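Long-range contact in eukaryotic peptide chain release factor GTP-binding subunit (Schizosaccharomyces pombe, PDB 1R5B), which belongs to the translational GTPases related to EF-Tu and eEF1A and serves as the release factor eRF3: residues 364-369 and 461-466. Residues are numbered along the deposited sequence; the frame is centred on the assembly and turned at random.
Sequences RFIAQI and KVVKIL
I366 lies at the one irregularity in this antiparallel pairing, a beta bulge at V463, the extra residue between K464, which pairs with I366, and V462, which pairs with A367. I366 CB lies 3.6 Å from V463 CG1. I366 CG2, anti to the backbone N, presses on that same methyl at 3.5 Å, the two side chains crossing obliquely. CG1 takes the other direction, beside the backbone N (chi1 -51°), and runs out toward L466 CD1; with chi2 extended at -176°, the I366 CD1 tip comes alongside K464 CB at 4.2 Å. I366 turns both its N and its O to strand 461-466. Its N donates to K464 O at 3.1 Å, in the carbonyl plane. Its O receives V463 N, nearly straight at hydrogen (168°) but from above the carbonyl plane. Farther along the same face, Q368 and K461 lie side by side, Q368 NE2 3.4 Å from K461 CE, and K461 NZ hydrogen-bonds to M38 O. F365 and V462 cross at about a right angle on the other, buried face, where V462 and A367 touch F448. Both segments lie on the central strands, 364-371 and 457-466, of the C-terminal eEF1A-like domain's sheet, flanked by strands 426-430 and 447-451 respectively.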
ATOM      1  N   ARG A 364      23.010   8.879   8.758  1.00 32.67           N
ATOM      2  CA  ARG A 364      22.477   9.763   9.801  1.00 33.54           C
ATOM      3  C   ARG A 364      20.975  10.006   9.661  1.00 33.69           C
ATOM      4  O   ARG A 364      20.518  10.478   8.626  1.00 33.88           O
ATOM      5  CB  ARG A 364      23.225  11.100   9.784  1.00 33.69           C
ATOM      6  CG  ARG A 364      24.688  10.966  10.141  1.00 34.74           C
ATOM      7  CD  ARG A 364      25.416  12.282  10.344  1.00 35.98           C
ATOM      8  NE  ARG A 364      26.867  12.104  10.287  1.00 37.25           N
ATOM      9  CZ  ARG A 364      27.598  12.053   9.167  1.00 38.40           C
ATOM     10  NH1 ARG A 364      27.028  12.167   7.972  1.00 38.43           N
ATOM     11  NH2 ARG A 364      28.921  11.899   9.245  1.00 38.94           N
ATOM     12  N   PHE A 365      20.226   9.699  10.718  1.00 34.02           N
ATOM     13  CA  PHE A 365      18.768   9.835  10.706  1.00 34.21           C
ATOM     14  C   PHE A 365      18.124   9.842  12.090  1.00 34.75           C
ATOM     15  O   PHE A 365      18.682   9.323  13.052  1.00 34.74           O
ATOM     16  CB  PHE A 365      18.153   8.688   9.910  1.00 34.03           C
ATOM     17  CG  PHE A 365      18.394   7.330  10.506  1.00 32.65           C
ATOM     18  CD1 PHE A 365      19.565   6.660  10.249  1.00 32.21           C
ATOM     19  CD2 PHE A 365      17.438   6.714  11.297  1.00 32.05           C
ATOM     20  CE1 PHE A 365      19.790   5.412  10.765  1.00 31.93           C
ATOM     21  CE2 PHE A 365      17.667   5.459  11.822  1.00 31.83           C
ATOM     22  CZ  PHE A 365      18.853   4.812  11.545  1.00 31.55           C
ATOM     23  N   ILE A 366      16.911  10.385  12.157  1.00 35.42           N
ATOM     24  CA  ILE A 366      16.120  10.429  13.389  1.00 35.82           C
ATOM     25  C   ILE A 366      15.138   9.250  13.416  1.00 36.09           C
ATOM     26  O   ILE A 366      14.656   8.834  12.367  1.00 36.26           O
ATOM     27  CB  ILE A 366      15.388  11.780  13.475  1.00 35.91           C
ATOM     28  CG1 ILE A 366      16.389  12.930  13.253  1.00 36.09           C
ATOM     29  CG2 ILE A 366      14.690  11.919  14.824  1.00 36.11           C
ATOM     30  CD1 ILE A 366      15.807  14.322  13.407  1.00 36.25           C
ATOM     31  N   ALA A 367      14.845   8.716  14.606  1.00 36.62           N
ATOM     32  CA  ALA A 367      14.067   7.469  14.733  1.00 36.81           C
ATOM     33  C   ALA A 367      13.334   7.270  16.078  1.00 37.23           C
ATOM     34  O   ALA A 367      13.965   7.283  17.148  1.00 36.66           O
ATOM     35  CB  ALA A 367      14.975   6.278  14.477  1.00 36.86           C
ATOM     36  N   GLN A 368      12.010   7.074  16.001  1.00 37.47           N
ATOM     37  CA  GLN A 368      11.192   6.694  17.147  1.00 37.70           C
ATOM     38  C   GLN A 368      11.378   5.219  17.452  1.00 37.85           C
ATOM     39  O   GLN A 368      11.390   4.410  16.533  1.00 37.43           O
ATOM     40  CB  GLN A 368       9.708   6.916  16.855  1.00 38.13           C
ATOM     41  CG  GLN A 368       9.249   8.369  16.764  1.00 38.55           C
ATOM     42  CD  GLN A 368       7.732   8.511  16.887  1.00 38.42           C
ATOM     43  OE1 GLN A 368       7.157   9.493  16.412  1.00 38.28           O
ATOM     44  NE2 GLN A 368       7.086   7.534  17.522  1.00 38.02           N
ATOM     45  N   ILE A 369      11.450   4.867  18.736  1.00 38.10           N
ATOM     46  CA  ILE A 369      11.827   3.510  19.150  1.00 38.43           C
ATOM     47  C   ILE A 369      11.085   3.022  20.397  1.00 38.46           C
ATOM     48  O   ILE A 369      10.375   3.783  21.054  1.00 38.31           O
ATOM     49  CB  ILE A 369      13.369   3.434  19.372  1.00 38.59           C
ATOM     50  CG1 ILE A 369      13.962   2.122  18.842  1.00 39.25           C
ATOM     51  CG2 ILE A 369      13.736   3.615  20.842  1.00 38.93           C
ATOM     52  CD1 ILE A 369      15.454   2.232  18.479  1.00 39.84           C
ATOM     53  N   LYS A 461      10.717   3.302  13.838  1.00 33.75           N
ATOM     54  CA  LYS A 461      10.564   3.825  12.494  1.00 33.72           C
ATOM     55  C   LYS A 461      11.417   5.071  12.326  1.00 33.74           C
ATOM     56  O   LYS A 461      11.664   5.768  13.302  1.00 33.80           O
ATOM     57  CB  LYS A 461       9.099   4.153  12.220  1.00 33.79           C
ATOM     58  CG  LYS A 461       8.506   5.280  13.063  1.00 33.49           C
ATOM     59  CD  LYS A 461       7.063   4.972  13.466  1.00 32.78           C
ATOM     60  CE  LYS A 461       6.541   5.924  14.540  1.00 32.41           C
ATOM     61  NZ  LYS A 461       5.152   6.385  14.245  1.00 31.59           N
ATOM     62  N   VAL A 462      11.845   5.362  11.093  1.00 33.41           N
ATOM     63  CA  VAL A 462      12.683   6.534  10.830  1.00 33.34           C
ATOM     64  C   VAL A 462      11.785   7.695  10.440  1.00 33.36           C
ATOM     65  O   VAL A 462      10.817   7.486   9.735  1.00 33.14           O
ATOM     66  CB  VAL A 462      13.821   6.277   9.753  1.00 33.40           C
ATOM     67  CG1 VAL A 462      13.779   4.872   9.175  1.00 32.86           C
ATOM     68  CG2 VAL A 462      13.827   7.339   8.645  1.00 33.07           C
ATOM     69  N   VAL A 463      12.103   8.905  10.909  1.00 33.71           N
ATOM     70  CA  VAL A 463      11.251  10.087  10.705  1.00 34.08           C
ATOM     71  C   VAL A 463      11.906  11.207   9.910  1.00 34.42           C
ATOM     72  O   VAL A 463      11.224  12.127   9.447  1.00 34.06           O
ATOM     73  CB  VAL A 463      10.722  10.661  12.067  1.00 34.33           C
ATOM     74  CG1 VAL A 463      11.858  11.096  12.977  1.00 34.30           C
ATOM     75  CG2 VAL A 463       9.724  11.807  11.852  1.00 34.70           C
ATOM     76  N   LYS A 464      13.226  11.155   9.771  1.00 35.34           N
ATOM     77  CA  LYS A 464      13.933  12.127   8.938  1.00 36.16           C
ATOM     78  C   LYS A 464      15.284  11.587   8.477  1.00 36.61           C
ATOM     79  O   LYS A 464      15.994  10.939   9.244  1.00 36.38           O
ATOM     80  CB  LYS A 464      14.118  13.455   9.688  1.00 36.34           C
ATOM     81  CG  LYS A 464      14.845  14.539   8.873  1.00 37.18           C
ATOM     82  CD  LYS A 464      14.471  15.972   9.288  1.00 37.95           C
ATOM     83  CE  LYS A 464      15.700  16.811   9.652  1.00 39.09           C
ATOM     84  NZ  LYS A 464      15.585  18.249   9.243  1.00 40.22           N
ATOM     85  N   ILE A 465      15.616  11.849   7.213  1.00 37.36           N
ATOM     86  CA  ILE A 465      16.920  11.496   6.645  1.00 37.84           C
ATOM     87  C   ILE A 465      17.818  12.715   6.753  1.00 38.40           C
ATOM     88  O   ILE A 465      17.344  13.835   6.609  1.00 38.23           O
ATOM     89  CB  ILE A 465      16.783  11.122   5.151  1.00 37.71           C
ATOM     90  CG1 ILE A 465      15.738  10.014   4.946  1.00 37.78           C
ATOM     91  CG2 ILE A 465      18.151  10.740   4.547  1.00 37.35           C
ATOM     92  CD1 ILE A 465      16.125   8.683   5.528  1.00 37.56           C
ATOM     93  N   LEU A 466      19.108  12.499   6.975  1.00 39.42           N
ATOM     94  CA  LEU A 466      20.076  13.601   7.019  1.00 40.62           C
ATOM     95  C   LEU A 466      21.226  13.376   6.027  1.00 41.60           C
ATOM     96  O   LEU A 466      21.750  12.268   5.926  1.00 41.93           O
ATOM     97  CB  LEU A 466      20.614  13.803   8.440  1.00 40.43           C
ATOM     98  CG  LEU A 466      19.567  14.320   9.438  1.00 40.63           C
ATOM     99  CD1 LEU A 466      20.003  14.102  10.897  1.00 40.51           C
ATOM    100  CD2 LEU A 466      19.246  15.795   9.174  1.00 40.51           C
TER